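Local coordinates for protein transaminase (Bacillus megaterium, PDB 5G0A) that catalyses transfer of amino groups as an S-selective omega-transaminase of the class-III aminotransferase family, with pyridoxal-5'-phosphate as cofactor, at residues Gly361-Ile364 against Arg365-Leu368; Asn448-Arg451 against Gly452-Asp455; Glu224-Gly227 against Pro228-Ala232; Ala317-Met320 against Asp321-Trp325; Leu21-Phe25 against Ser26-Glu30. All coordinates share one frame; numbering follows the deposited sequence.

Interaction 1 of 5, residues Gly361-Ile364 against Arg365-Leu368; sequences GEYI and RSKL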
loop_
_atom_site.group_PDB
_atom_site.type_symbol
_atom_site.label_atom_id
_atom_site.label_comp_id
_atom_site.label_asym_id
_atom_site.label_seq_id
_atom_site.Cartn_x
_atom_site.Cartn_y
_atom_site.Cartn_z
ATOM N N GLY B 361 9.560 -22.348 38.160
ATOM C CA GLY B 361 10.536 -22.145 37.088
ATOM C C GLY B 361 11.930 -22.568 37.539
ATOM O O GLY B 361 12.632 -23.246 36.796
ATOM N N GLU B 362 12.315 -22.153 38.746
ATOM C CA GLU B 362 13.604 -22.555 39.340
ATOM C C GLU B 362 13.659 -24.075 39.446
ATOM O O GLU B 362 14.682 -24.695 39.144
ATOM C CB GLU B 362 13.808 -21.882 40.700
ATOM C CG GLU B 362 14.088 -20.389 40.592
ATOM C CD GLU B 362 13.929 -19.634 41.897
ATOM O OE1 GLU B 362 13.919 -20.264 42.978
ATOM O OE2 GLU B 362 13.815 -18.393 41.835
ATOM N N TYR B 363 12.538 -24.684 39.832
ATOM C CA TYR B 363 12.452 -26.144 39.858
ATOM C C TYR B 363 12.624 -26.762 38.467
ATOM O O TYR B 363 13.428 -27.682 38.277
ATOM C CB TYR B 363 11.146 -26.612 40.503
ATOM C CG TYR B 363 11.091 -28.113 40.692
ATOM C CD1 TYR B 363 11.864 -28.739 41.679
ATOM C CD2 TYR B 363 10.286 -28.913 39.875
ATOM C CE1 TYR B 363 11.827 -30.115 41.851
ATOM C CE2 TYR B 363 10.240 -30.291 40.041
ATOM C CZ TYR B 363 11.015 -30.886 41.038
ATOM O OH TYR B 363 10.971 -32.253 41.219
ATOM N N ILE B 364 11.879 -26.240 37.487
ATOM C CA ILE B 364 11.993 -26.693 36.105
ATOM C C ILE B 364 13.427 -26.508 35.584
ATOM O O ILE B 364 13.927 -27.347 34.845
ATOM C CB ILE B 364 10.977 -25.959 35.175
ATOM C CG1 ILE B 364 9.558 -26.510 35.382
ATOM C CG2 ILE B 364 11.378 -26.074 33.710
ATOM C CD1 ILE B 364 8.449 -25.547 34.976
ATOM N N ARG B 365 14.054 -25.395 35.945
ATOM C CA ARG B 365 15.457 -25.134 35.604
ATOM C C ARG B 365 16.351 -26.298 36.075
ATOM O O ARG B 365 17.129 -26.837 35.295
ATOM C CB ARG B 365 15.899 -23.778 36.191
ATOM C CG ARG B 365 17.400 -23.571 36.360
ATOM C CD ARG B 365 18.069 -23.144 35.075
ATOM N NE ARG B 365 17.609 -21.838 34.611
ATOM C CZ ARG B 365 18.102 -21.203 33.554
ATOM N NH1 ARG B 365 19.086 -21.748 32.851
ATOM N NH2 ARG B 365 17.611 -20.022 33.205
ATOM N N SER B 366 16.203 -26.699 37.336
ATOM C CA SER B 366 16.966 -27.844 37.878
ATOM C C SER B 366 16.671 -29.163 37.150
ATOM O O SER B 366 17.565 -29.996 36.961
ATOM C CB SER B 366 16.732 -27.994 39.386
ATOM O OG SER B 366 15.462 -28.569 39.670
ATOM N N LYS B 367 15.417 -29.357 36.743
ATOM C CA LYS B 367 15.037 -30.565 36.014
ATOM C C LYS B 367 15.617 -30.571 34.605
ATOM O O LYS B 367 16.072 -31.614 34.122
ATOM C CB LYS B 367 13.507 -30.732 35.969
ATOM C CG LYS B 367 12.817 -30.805 37.332
ATOM C CD LYS B 367 13.037 -32.127 38.051
ATOM C CE LYS B 367 12.469 -33.296 37.259
ATOM N NZ LYS B 367 12.341 -34.505 38.122
ATOM N N LEU B 368 15.599 -29.416 33.936
ATOM C CA LEU B 368 16.195 -29.308 32.593
ATOM C C LEU B 368 17.719 -29.450 32.627
ATOM O O LEU B 368 18.298 -30.059 31.732
ATOM C CB LEU B 368 15.778 -28.009 31.883
ATOM C CG LEU B 368 14.301 -27.914 31.478
ATOM C CD1 LEU B 368 13.962 -26.508 31.004
ATOM C CD2 LEU B 368 13.940 -28.936 30.409
#

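Interaction 2 of 5, residues Asn448-Arg451 against Gly452-Asp455; sequences NVSR and GDID. Unlike the reference sequence in segment 452-455: Gly452 (reference Glu).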
loop_
_atom_site.group_PDB
_atom_site.type_symbol
_atom_site.label_atom_id
_atom_site.label_comp_id
_atom_site.label_asym_id
_atom_site.label_seq_id
_atom_site.Cartn_x
_atom_site.Cartn_y
_atom_site.Cartn_z
ATOM N N ASN B 448 0.285 -22.489 38.840
ATOM C CA ASN B 448 0.174 -23.344 40.033
ATOM C C ASN B 448 0.389 -24.850 39.783
ATOM O O ASN B 448 -0.066 -25.696 40.584
ATOM C CB ASN B 448 -1.176 -23.090 40.724
ATOM C CG ASN B 448 -2.356 -23.547 39.884
ATOM O OD1 ASN B 448 -2.236 -23.727 38.687
ATOM N ND2 ASN B 448 -3.506 -23.749 40.525
ATOM N N VAL B 449 1.062 -25.189 38.681
ATOM C CA VAL B 449 1.358 -26.581 38.322
ATOM C C VAL B 449 2.085 -27.245 39.495
ATOM O O VAL B 449 2.847 -26.596 40.200
ATOM C CB VAL B 449 2.163 -26.708 36.995
ATOM C CG1 VAL B 449 3.579 -26.122 37.112
ATOM C CG2 VAL B 449 2.220 -28.155 36.506
ATOM N N SER B 450 1.782 -28.512 39.735
ATOM C CA SER B 450 2.389 -29.212 40.878
ATOM C C SER B 450 3.768 -29.745 40.534
ATOM O O SER B 450 4.091 -29.991 39.367
ATOM C CB SER B 450 1.475 -30.357 41.346
ATOM O OG SER B 450 1.465 -31.415 40.399
ATOM N N ARG B 451 4.584 -29.952 41.568
ATOM C CA ARG B 451 5.873 -30.618 41.399
ATOM C C ARG B 451 5.687 -31.989 40.768
ATOM O O ARG B 451 6.450 -32.368 39.889
ATOM C CB ARG B 451 6.607 -30.744 42.751
ATOM C CG ARG B 451 6.955 -29.411 43.409
ATOM C CD ARG B 451 8.300 -28.865 42.935
ATOM N NE ARG B 451 8.554 -27.481 43.356
ATOM C CZ ARG B 451 9.569 -27.085 44.126
ATOM N NH1 ARG B 451 10.459 -27.957 44.590
ATOM N NH2 ARG B 451 9.703 -25.799 44.429
ATOM N N GLY B 452 4.667 -32.725 41.215
ATOM C CA GLY B 452 4.376 -34.062 40.671
ATOM C C GLY B 452 4.088 -34.033 39.186
ATOM O O GLY B 452 4.515 -34.915 38.449
ATOM N N ASP B 453 3.342 -33.024 38.735
ATOM C CA ASP B 453 3.075 -32.892 37.313
ATOM C C ASP B 453 4.308 -32.424 36.519
ATOM O O ASP B 453 4.544 -32.922 35.432
ATOM C CB ASP B 453 1.824 -32.025 37.051
ATOM C CG ASP B 453 0.521 -32.774 37.356
ATOM O OD1 ASP B 453 0.482 -34.023 37.242
ATOM O OD2 ASP B 453 -0.477 -32.120 37.682
ATOM N N ILE B 454 5.096 -31.499 37.064
ATOM C CA ILE B 454 6.394 -31.180 36.441
ATOM C C ILE B 454 7.251 -32.447 36.301
ATOM O O ILE B 454 7.791 -32.728 35.232
ATOM C CB ILE B 454 7.163 -30.074 37.205
ATOM C CG1 ILE B 454 6.444 -28.729 37.074
ATOM C CG2 ILE B 454 8.612 -29.975 36.707
ATOM C CD1 ILE B 454 6.914 -27.691 38.080
ATOM N N ASP B 455 7.350 -33.235 37.370
ATOM C CA ASP B 455 8.102 -34.508 37.308
ATOM C C ASP B 455 7.579 -35.451 36.228
ATOM O O ASP B 455 8.361 -36.040 35.488
ATOM C CB ASP B 455 8.094 -35.231 38.667
ATOM C CG ASP B 455 8.925 -34.516 39.723
ATOM O OD1 ASP B 455 9.656 -33.558 39.393
ATOM O OD2 ASP B 455 8.828 -34.905 40.899
HETATM O O HOH W 1 -0.676 -29.444 38.338
#

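Interaction 3 of 5, residues Glu224-Gly227 against Pro228-Ala232; sequences ENYG and PEQVA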
loop_
_atom_site.group_PDB
_atom_site.type_symbol
_atom_site.label_atom_id
_atom_site.label_comp_id
_atom_site.label_asym_id
_atom_site.label_seq_id
_atom_site.Cartn_x
_atom_site.Cartn_y
_atom_site.Cartn_z
ATOM N N GLU B 224 16.583 5.626 11.206
ATOM C CA GLU B 224 17.224 6.835 10.674
ATOM C C GLU B 224 16.970 6.975 9.177
ATOM O O GLU B 224 16.604 8.050 8.697
ATOM C CB GLU B 224 18.732 6.788 10.926
ATOM C CG GLU B 224 19.094 7.021 12.378
ATOM C CD GLU B 224 20.577 6.832 12.610
ATOM O OE1 GLU B 224 21.261 6.279 11.718
ATOM O OE2 GLU B 224 21.039 7.250 13.670
ATOM N N ASN B 225 17.138 5.877 8.451
ATOM C CA ASN B 225 16.973 5.887 6.993
ATOM C C ASN B 225 15.567 6.255 6.548
ATOM O O ASN B 225 15.382 7.064 5.665
ATOM C CB ASN B 225 17.380 4.533 6.421
ATOM C CG ASN B 225 17.455 4.540 4.901
ATOM O OD1 ASN B 225 16.453 4.347 4.217
ATOM N ND2 ASN B 225 18.653 4.790 4.366
ATOM N N TYR B 226 14.559 5.645 7.176
ATOM C CA TYR B 226 13.172 5.937 6.866
ATOM C C TYR B 226 12.695 7.264 7.446
ATOM O O TYR B 226 11.646 7.786 7.039
ATOM C CB TYR B 226 12.271 4.763 7.290
ATOM C CG TYR B 226 12.259 3.664 6.239
ATOM C CD1 TYR B 226 13.249 2.686 6.222
ATOM C CD2 TYR B 226 11.271 3.630 5.254
ATOM C CE1 TYR B 226 13.251 1.694 5.259
ATOM C CE2 TYR B 226 11.282 2.664 4.269
ATOM C CZ TYR B 226 12.252 1.687 4.292
ATOM O OH TYR B 226 12.254 0.697 3.333
ATOM N N GLY B 227 13.498 7.829 8.351
ATOM C CA GLY B 227 13.155 9.086 9.011
ATOM C C GLY B 227 12.489 8.824 10.358
ATOM O O GLY B 227 11.348 8.373 10.393
ATOM N N PRO B 228 13.190 9.092 11.478
ATOM C CA PRO B 228 12.549 8.881 12.785
ATOM C C PRO B 228 11.256 9.676 12.916
ATOM O O PRO B 228 10.360 9.253 13.654
ATOM C CB PRO B 228 13.611 9.396 13.781
ATOM C CG PRO B 228 14.898 9.206 13.032
ATOM C CD PRO B 228 14.540 9.669 11.646
ATOM N N GLU B 229 11.125 10.773 12.155
ATOM C CA GLU B 229 9.912 11.574 12.153
ATOM C C GLU B 229 8.692 10.867 11.519
ATOM O O GLU B 229 7.580 11.363 11.601
ATOM C CB GLU B 229 10.148 12.971 11.522
ATOM C CG GLU B 229 10.243 13.041 9.985
ATOM C CD GLU B 229 11.482 12.420 9.370
ATOM O OE1 GLU B 229 12.449 12.052 10.066
ATOM O OE2 GLU B 229 11.493 12.295 8.126
ATOM N N GLN B 230 8.891 9.729 10.866
ATOM C CA GLN B 230 7.698 9.007 10.419
ATOM C C GLN B 230 7.547 7.628 11.051
ATOM O O GLN B 230 6.715 6.842 10.612
ATOM C CB GLN B 230 7.580 8.950 8.899
ATOM C CG GLN B 230 8.561 8.028 8.212
ATOM C CD GLN B 230 8.148 7.776 6.765
ATOM O OE1 GLN B 230 7.021 8.105 6.359
ATOM N NE2 GLN B 230 9.039 7.185 5.992
ATOM N N VAL B 231 8.355 7.352 12.075
ATOM C CA VAL B 231 8.285 6.076 12.796
ATOM C C VAL B 231 7.533 6.299 14.126
ATOM O O VAL B 231 8.025 6.959 15.023
ATOM C CB VAL B 231 9.673 5.423 13.040
ATOM C CG1 VAL B 231 9.536 4.134 13.857
ATOM C CG2 VAL B 231 10.369 5.105 11.710
ATOM N N ALA B 232 6.335 5.737 14.231
ATOM C CA ALA B 232 5.539 5.810 15.470
ATOM C C ALA B 232 6.126 5.041 16.647
ATOM O O ALA B 232 6.102 5.539 17.764
ATOM C CB ALA B 232 4.098 5.315 15.218
#

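Interaction 4 of 5, residues Ala317-Met320 against Asp321-Trp325; sequences AAFM and DKHRW. Unlike the reference sequence in segment 317-320: Ala318 (reference Glu). Unlike the reference sequence in segment 321-325: Lys322 (reference Arg).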
loop_
_atom_site.group_PDB
_atom_site.type_symbol
_atom_site.label_atom_id
_atom_site.label_comp_id
_atom_site.label_asym_id
_atom_site.label_seq_id
_atom_site.Cartn_x
_atom_site.Cartn_y
_atom_site.Cartn_z
ATOM N N ALA B 317 -2.460 8.574 27.352
ATOM C CA ALA B 317 -3.824 8.762 27.854
ATOM C C ALA B 317 -4.265 10.223 27.883
ATOM O O ALA B 317 -5.383 10.545 27.514
ATOM C CB ALA B 317 -3.979 8.130 29.230
ATOM N N ALA B 318 -3.373 11.117 28.312
ATOM C CA ALA B 318 -3.732 12.534 28.399
ATOM C C ALA B 318 -4.029 13.109 27.003
ATOM O O ALA B 318 -4.947 13.901 26.837
ATOM C CB ALA B 318 -2.614 13.322 29.092
ATOM N N PHE B 319 -3.276 12.647 26.005
ATOM C CA PHE B 319 -3.483 13.055 24.627
ATOM C C PHE B 319 -4.820 12.527 24.115
ATOM O O PHE B 319 -5.655 13.289 23.623
ATOM C CB PHE B 319 -2.341 12.550 23.747
ATOM C CG PHE B 319 -2.619 12.680 22.268
ATOM C CD1 PHE B 319 -2.393 13.884 21.599
ATOM C CD2 PHE B 319 -3.111 11.588 21.543
ATOM C CE1 PHE B 319 -2.629 13.990 20.232
ATOM C CE2 PHE B 319 -3.360 11.700 20.172
ATOM C CZ PHE B 319 -3.116 12.901 19.519
ATOM N N MET B 320 -5.039 11.222 24.267
ATOM C CA MET B 320 -6.306 10.625 23.795
ATOM C C MET B 320 -7.517 11.281 24.449
ATOM O O MET B 320 -8.537 11.542 23.796
ATOM C CB MET B 320 -6.304 9.103 24.009
ATOM C CG MET B 320 -5.243 8.394 23.162
ATOM S SD MET B 320 -5.493 8.450 21.366
ATOM C CE MET B 320 -7.005 7.504 21.111
ATOM N N ASP B 321 -7.378 11.609 25.732
ATOM C CA ASP B 321 -8.446 12.248 26.497
ATOM C C ASP B 321 -8.915 13.601 25.963
ATOM O O ASP B 321 -10.033 14.031 26.273
ATOM C CB ASP B 321 -7.991 12.457 27.945
ATOM C CG ASP B 321 -8.191 11.224 28.825
ATOM O OD1 ASP B 321 -8.773 10.199 28.390
ATOM O OD2 ASP B 321 -7.765 11.304 29.993
ATOM N N LYS B 322 -8.067 14.275 25.186
ATOM C CA LYS B 322 -8.404 15.596 24.644
ATOM C C LYS B 322 -9.253 15.535 23.376
ATOM O O LYS B 322 -9.665 16.570 22.865
ATOM C CB LYS B 322 -7.133 16.414 24.359
ATOM C CG LYS B 322 -6.406 16.874 25.611
ATOM C CD LYS B 322 -5.049 17.453 25.232
ATOM C CE LYS B 322 -4.259 17.810 26.489
ATOM N NZ LYS B 322 -4.652 19.130 27.064
ATOM N N HIS B 323 -9.518 14.329 22.875
ATOM C CA HIS B 323 -10.238 14.166 21.611
ATOM C C HIS B 323 -11.405 13.209 21.736
ATOM O O HIS B 323 -11.519 12.477 22.738
ATOM C CB HIS B 323 -9.253 13.631 20.556
ATOM C CG HIS B 323 -8.030 14.472 20.417
ATOM N ND1 HIS B 323 -6.834 14.156 21.028
ATOM C CD2 HIS B 323 -7.832 15.653 19.790
ATOM C CE1 HIS B 323 -5.942 15.088 20.748
ATOM N NE2 HIS B 323 -6.518 16.004 19.995
ATOM N N ARG B 324 -12.278 13.241 20.729
ATOM C CA ARG B 324 -13.352 12.263 20.590
ATOM C C ARG B 324 -12.817 11.160 19.680
ATOM O O ARG B 324 -12.509 11.405 18.516
ATOM C CB ARG B 324 -14.592 12.885 19.962
ATOM C CG ARG B 324 -15.239 13.932 20.853
ATOM C CD ARG B 324 -16.441 14.536 20.181
ATOM N NE ARG B 324 -17.142 15.425 21.116
ATOM C CZ ARG B 324 -17.982 16.390 20.762
ATOM N NH1 ARG B 324 -18.232 16.654 19.484
ATOM N NH2 ARG B 324 -18.573 17.098 21.720
ATOM N N TRP B 325 -12.713 9.952 20.223
ATOM C CA TRP B 325 -12.113 8.832 19.488
ATOM C C TRP B 325 -13.240 7.974 18.918
ATOM O O TRP B 325 -14.028 7.427 19.669
ATOM C CB TRP B 325 -11.252 8.001 20.437
ATOM C CG TRP B 325 -10.471 6.903 19.775
ATOM C CD1 TRP B 325 -10.117 6.815 18.442
ATOM C CD2 TRP B 325 -9.847 5.798 20.430
ATOM N NE1 TRP B 325 -9.326 5.693 18.238
ATOM C CE2 TRP B 325 -9.160 5.048 19.438
ATOM C CE3 TRP B 325 -9.812 5.351 21.766
ATOM C CZ2 TRP B 325 -8.444 3.878 19.739
ATOM C CZ3 TRP B 325 -9.100 4.186 22.075
ATOM C CH2 TRP B 325 -8.409 3.469 21.061
#

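Interaction 5 of 5, residues Leu21-Phe25 against Ser26-Glu30; sequences LMRTF and STQNE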
loop_
_atom_site.group_PDB
_atom_site.type_symbol
_atom_site.label_atom_id
_atom_site.label_comp_id
_atom_site.label_asym_id
_atom_site.label_seq_id
_atom_site.Cartn_x
_atom_site.Cartn_y
_atom_site.Cartn_z
ATOM N N LEU B 21 -16.923 -27.777 10.341
ATOM C CA LEU B 21 -15.945 -26.825 10.869
ATOM C C LEU B 21 -14.736 -26.714 9.948
ATOM O O LEU B 21 -14.207 -27.723 9.469
ATOM C CB LEU B 21 -15.513 -27.189 12.293
ATOM C CG LEU B 21 -16.647 -27.009 13.333
ATOM C CD1 LEU B 21 -16.352 -27.795 14.600
ATOM C CD2 LEU B 21 -16.862 -25.534 13.656
ATOM N N MET B 22 -14.291 -25.479 9.699
ATOM C CA MET B 22 -13.090 -25.258 8.883
ATOM C C MET B 22 -11.834 -25.749 9.583
ATOM O O MET B 22 -11.650 -25.537 10.790
ATOM C CB MET B 22 -12.940 -23.765 8.529
ATOM C CG MET B 22 -14.103 -23.193 7.749
ATOM S SD MET B 22 -13.707 -21.546 7.057
ATOM C CE MET B 22 -12.681 -21.996 5.658
ATOM N N ARG B 23 -10.964 -26.393 8.810
ATOM C CA ARG B 23 -9.714 -26.950 9.324
ATOM C C ARG B 23 -8.668 -25.868 9.419
ATOM O O ARG B 23 -8.644 -24.952 8.589
ATOM C CB ARG B 23 -9.162 -28.014 8.368
ATOM C CG ARG B 23 -10.061 -29.214 8.141
ATOM C CD ARG B 23 -9.984 -30.197 9.310
ATOM N NE ARG B 23 -10.653 -29.782 10.555
ATOM C CZ ARG B 23 -11.959 -29.918 10.807
ATOM N NH1 ARG B 23 -12.777 -30.457 9.909
ATOM N NH2 ARG B 23 -12.452 -29.534 11.985
ATOM N N THR B 24 -7.822 -25.985 10.434
ATOM C CA THR B 24 -6.573 -25.222 10.513
ATOM C C THR B 24 -5.404 -26.176 10.775
ATOM O O THR B 24 -5.543 -27.170 11.489
ATOM C CB THR B 24 -6.630 -24.101 11.568
ATOM O OG1 THR B 24 -7.005 -24.637 12.850
ATOM C CG2 THR B 24 -7.633 -23.024 11.134
ATOM N N PHE B 25 -4.266 -25.871 10.154
ATOM C CA PHE B 25 -3.014 -26.650 10.263
ATOM C C PHE B 25 -3.019 -28.069 9.686
ATOM O O PHE B 25 -1.963 -28.589 9.354
ATOM C CB PHE B 25 -2.442 -26.609 11.687
ATOM C CG PHE B 25 -2.213 -25.213 12.177
ATOM C CD1 PHE B 25 -1.098 -24.492 11.753
ATOM C CD2 PHE B 25 -3.139 -24.597 13.027
ATOM C CE1 PHE B 25 -0.899 -23.178 12.175
ATOM C CE2 PHE B 25 -2.932 -23.288 13.461
ATOM C CZ PHE B 25 -1.821 -22.580 13.031
ATOM N N SER B 26 -4.204 -28.661 9.551
ATOM C CA SER B 26 -4.375 -29.990 8.968
ATOM C C SER B 26 -5.265 -29.893 7.736
ATOM O O SER B 26 -6.222 -29.134 7.706
ATOM C CB SER B 26 -5.052 -30.957 9.954
ATOM O OG SER B 26 -4.373 -31.043 11.195
ATOM N N THR B 27 -4.973 -30.695 6.722
ATOM C CA THR B 27 -5.919 -30.887 5.647
ATOM C C THR B 27 -7.078 -31.735 6.219
ATOM O O THR B 27 -6.923 -32.406 7.245
ATOM C CB THR B 27 -5.296 -31.632 4.442
ATOM O OG1 THR B 27 -4.995 -32.977 4.837
ATOM C CG2 THR B 27 -3.994 -30.935 3.957
ATOM N N GLN B 28 -8.218 -31.692 5.545
ATOM C CA GLN B 28 -9.399 -32.464 5.926
ATOM C C GLN B 28 -9.050 -33.960 5.919
ATOM O O GLN B 28 -9.428 -34.699 6.836
ATOM C CB GLN B 28 -10.536 -32.160 4.954
ATOM C CG GLN B 28 -11.869 -32.884 5.180
ATOM C CD GLN B 28 -12.622 -32.446 6.432
ATOM O OE1 GLN B 28 -12.215 -31.535 7.152
ATOM N NE2 GLN B 28 -13.745 -33.110 6.691
ATOM N N ASN B 29 -8.301 -34.381 4.903
ATOM C CA ASN B 29 -7.962 -35.815 4.744
ATOM C C ASN B 29 -7.045 -36.396 5.809
ATOM O O ASN B 29 -7.136 -37.591 6.144
ATOM C CB ASN B 29 -7.383 -36.069 3.339
ATOM C CG ASN B 29 -8.451 -36.044 2.261
ATOM O OD1 ASN B 29 -9.642 -36.113 2.546
ATOM N ND2 ASN B 29 -8.028 -35.947 1.022
ATOM N N GLU B 30 -6.165 -35.569 6.357
ATOM C CA GLU B 30 -5.262 -36.035 7.397
ATOM C C GLU B 30 -5.824 -35.801 8.804
ATOM O O GLU B 30 -5.296 -36.315 9.789
ATOM C CB GLU B 30 -3.881 -35.392 7.231
ATOM C CG GLU B 30 -3.796 -33.934 7.692
ATOM C CD GLU B 30 -2.493 -33.267 7.306
ATOM O OE1 GLU B 30 -1.441 -33.946 7.265
ATOM O OE2 GLU B 30 -2.517 -32.054 7.022
HETATM O O HOH W 2 -6.109 -29.581 12.929
#

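Interaction 1 of 5, residues Gly361-Ile364 against Arg365-Leu368
Tyr363 and Lys367 stand one turn apart on helix 353-374, an i to i+4 pair whose side chains run side by side in the same direction. Lys367 CB sits 3.6 Å from Ile364 O. From there CG is anti to the carbonyl carbon (chi1 -58°), and the chain then bends at chi2 and chi3, so that it folds over the phenol instead of running straight away from the helix. CG lies over one face of the Tyr363 ring, 4.2 Å from its centroid and displaced toward the rim, in a CH-pi contact. CD follows along the ring to its far end, 3.8 Å from Tyr363 CZ. NZ passes on beyond the phenol oxygen to form a salt bridge with Asp455 of helix 451-468, the carboxylate to which Tyr363 OH is also hydrogen-bonded; the aliphatic part of the lysine thus packs on the ring while its ammonium reaches a neighbouring helix. On the flank facing Trp388 of strand 387-392, Ile364 and Leu368 repeat the i to i+4 spacing with apolar branches, CG2 of Ile364 meeting CD1 of Leu368 at 3.8 Å. Ser366 turns its hydroxyl back on the helix: with OG between its own N and carbonyl carbon (chi1 76°), it donates to Tyr363 O. That oxygen is gripped twice, by Lys367 N at 3.0 Å and by Ser366 OG at 2.6 Å, the hydroxyl lying in the carbonyl plane on a lone pair.

Interaction 2 of 5, residues Asn448-Arg451 against Gly452-Asp455
Ser450 is the N-cap of helix 451-468, and its hydroxyl closes on the first turn at Asp453. The capping bond runs from Asp453 N to Ser450 OG, 3.0 Å long; chi1 of 71° holds OG between the backbone N and carbonyl carbon of the serine, from where it can reach forward. Backbone bonds then start the helix, Ile454 N donating to Ser450 O at 2.9 Å and Asp455 N to Arg451 O at 2.8 Å. A water supplies the return link: it accepts from Ser450 N and donates to Asp453 OD2 at 2.8 Å, in place of the direct bond that would complete a capping box. The other carboxylate oxygen, OD1, is hydrogen-bonded to Tyr43 OH, which ties this helix start to strand 43-45. Apolar contact comes from Val449, the residue before the cap. Its CG1 meets Ile454 CD1 at 3.8 Å, the two side chains crossing at about a right angle, while CG2 rests against Asp453 CB. The Asp453 carboxylate, at the third position after the cap, is likely to be favoured by the positive end of the helix dipole.

Interaction 3 of 5, residues Glu224-Gly227 against Pro228-Ala232
Gly227 and Pro228 mark the turn at which helix 214-226 gives way to strand 231-236. Gly227 leaves helical angles with a positive phi of 95°, a short 3-10 segment follows at Pro228 and Glu229, and Gln230 N returns to Gly227 O at 2.8 Å. A side chain at Gly227 would run into Glu229 OE2 and be jammed against the preceding carbonyl oxygen, so the turn calls for glycine. Pro228 lays CG 4.1 Å from Glu224 CA, against the last helical turn, and Val231 CG2 sits beside Gly227 O. The main side-chain link is made by Gln230. Its CG lies between the backbone N and carbonyl carbon (chi1 72°) and the chain is extended beyond, which carries the amide back to the helix end: NE2 donates to Tyr226 O at 2.9 Å, coming in at the edge of the tyrosine ring. Shortening Gln230 to alanine is likely to leave the Tyr226 carbonyl with Gln179 of the second subunit but without its own-chain amide, and Ser184 of that subunit without its mate. Glu229 curls over Gly227, OE1 lying 3.2 Å from its CA. Gln179 of the second subunit bonds to both Tyr226 O and Glu229 OE2. The carbonyl that ends the helix therefore accepts from an amide of its own chain and one of the partner, coupling this turn to the subunit interface.

Interaction 4 of 5, residues Ala317-Met320 against Asp321-Trp325
A Met-aromatic contact between Met320 and Trp325 closes the C-terminal end of helix 314-321, where the chain turns into the short strand 324-325. The methyl does the touching: Met320 CE stands over the centre of one indole face, 3.6 Å from the centroid of the six-membered ring and 3.4 Å from Trp325 CD2, whereas SD is farther off at 5.3 Å from that centroid. Three successive bends of about -65° (chi1 to chi3) curl the methionine so that its end drops onto the ring. An aromatic pair lies at the same turn. The edge of His323 points at the face of Phe319, CE1 to CE1 3.5 Å, with the planes at 56°, and ND1 of the same imidazole makes a weak hydrogen bond to Phe319 O. That carbonyl also accepts from Lys322 N at 3.0 Å, and Met320 O takes His323 N at 3.1 Å, so the carbonyls of Phe319 and Met320 are taken up by the turn itself. Asp321 forms a salt bridge with Lys114 of strand 112-118. Trp325 NE1 is hydrogen-bonded to Ser166 O of the third subunit, where Arg324 and Trp325 extend a beta ladder across the interface. Were Trp325 a leucine, the Met320 methyl would probably lose its aromatic face, and that neighbouring carbonyl its indole N-H. One indole thus serves two chemistries, its pi face taking an apolar methyl within the chain and its polar edge a carbonyl of another subunit.

Interaction 5 of 5, residues Leu21-Phe25 against Ser26-Glu30
Phe25 takes a positive phi (66°) at the bend between the extended residues 21-24 and Ser26, and Ser26 N makes a weak 2.8 Å bond back to Thr24 O across it. A water reinforces the bend, donating to Thr24 O and hydrogen-bonded to Ser26 OG. Beyond the bend the chain folds back until Arg23 and Gln28 meet. The arginine is bent at chi2 and chi3 (-78° and 73°), so it curls around the amide oxygen: CG is 3.3 Å from Gln28 OE1, and NH1 donates to the same atom at 3.0 Å. That bond is nearly straight and uses a lone pair of the amide in the plane of both groups, which are nearly coplanar. Gln28 NE2 is hydrogen-bonded to Arg18 O, which fixes the amide from its other end. Farther on, Thr27 and Glu30 bond reciprocally as in a capping box, although no regular helix follows: Glu30 N donates to Thr27 OG1 at 3.2 Å, an ST motif, and Thr27 N to Glu30 OE2 at 2.8 Å. Thr27 OG1 is also hydrogen-bonded to Glu171. The Phe25 ring, about 10 Å from a bound pyridoxal-5'-phosphate, packs edge-to-face with His410. Lys114 of the third subunit also bonds to Gln28 OE1, and Arg324 of that subunit forms a salt bridge with Glu30. With two cationic donors on one neutral oxygen, the Gln28 amide is probably polarised, easing the closeness of Arg23 and Lys114.

How the interactions relate
Along the chain the order is interaction 5, 3, 4, 1 and 2. Interactions 1 and 2 are neighbours, centres 11 Å apart, and join helices 353-374 and 451-468: the Asp455 carboxylate of interaction 2 receives both polar ends of interaction 1. Interactions 3 and 4 lie on the same side of the chain's centre, about 24 Å from each other centre to centre, interaction 3 leading into strand 231-236 of the seven-stranded sheet. Within one chain interactions 4 and 5 are about 45 Å apart, yet across the tetramer they come together, Arg324 and Asp321 of one subunit meeting Glu30 and Gln28 of another. Interaction 3 faces the second subunit, so three of the five sites lie at subunit interfaces.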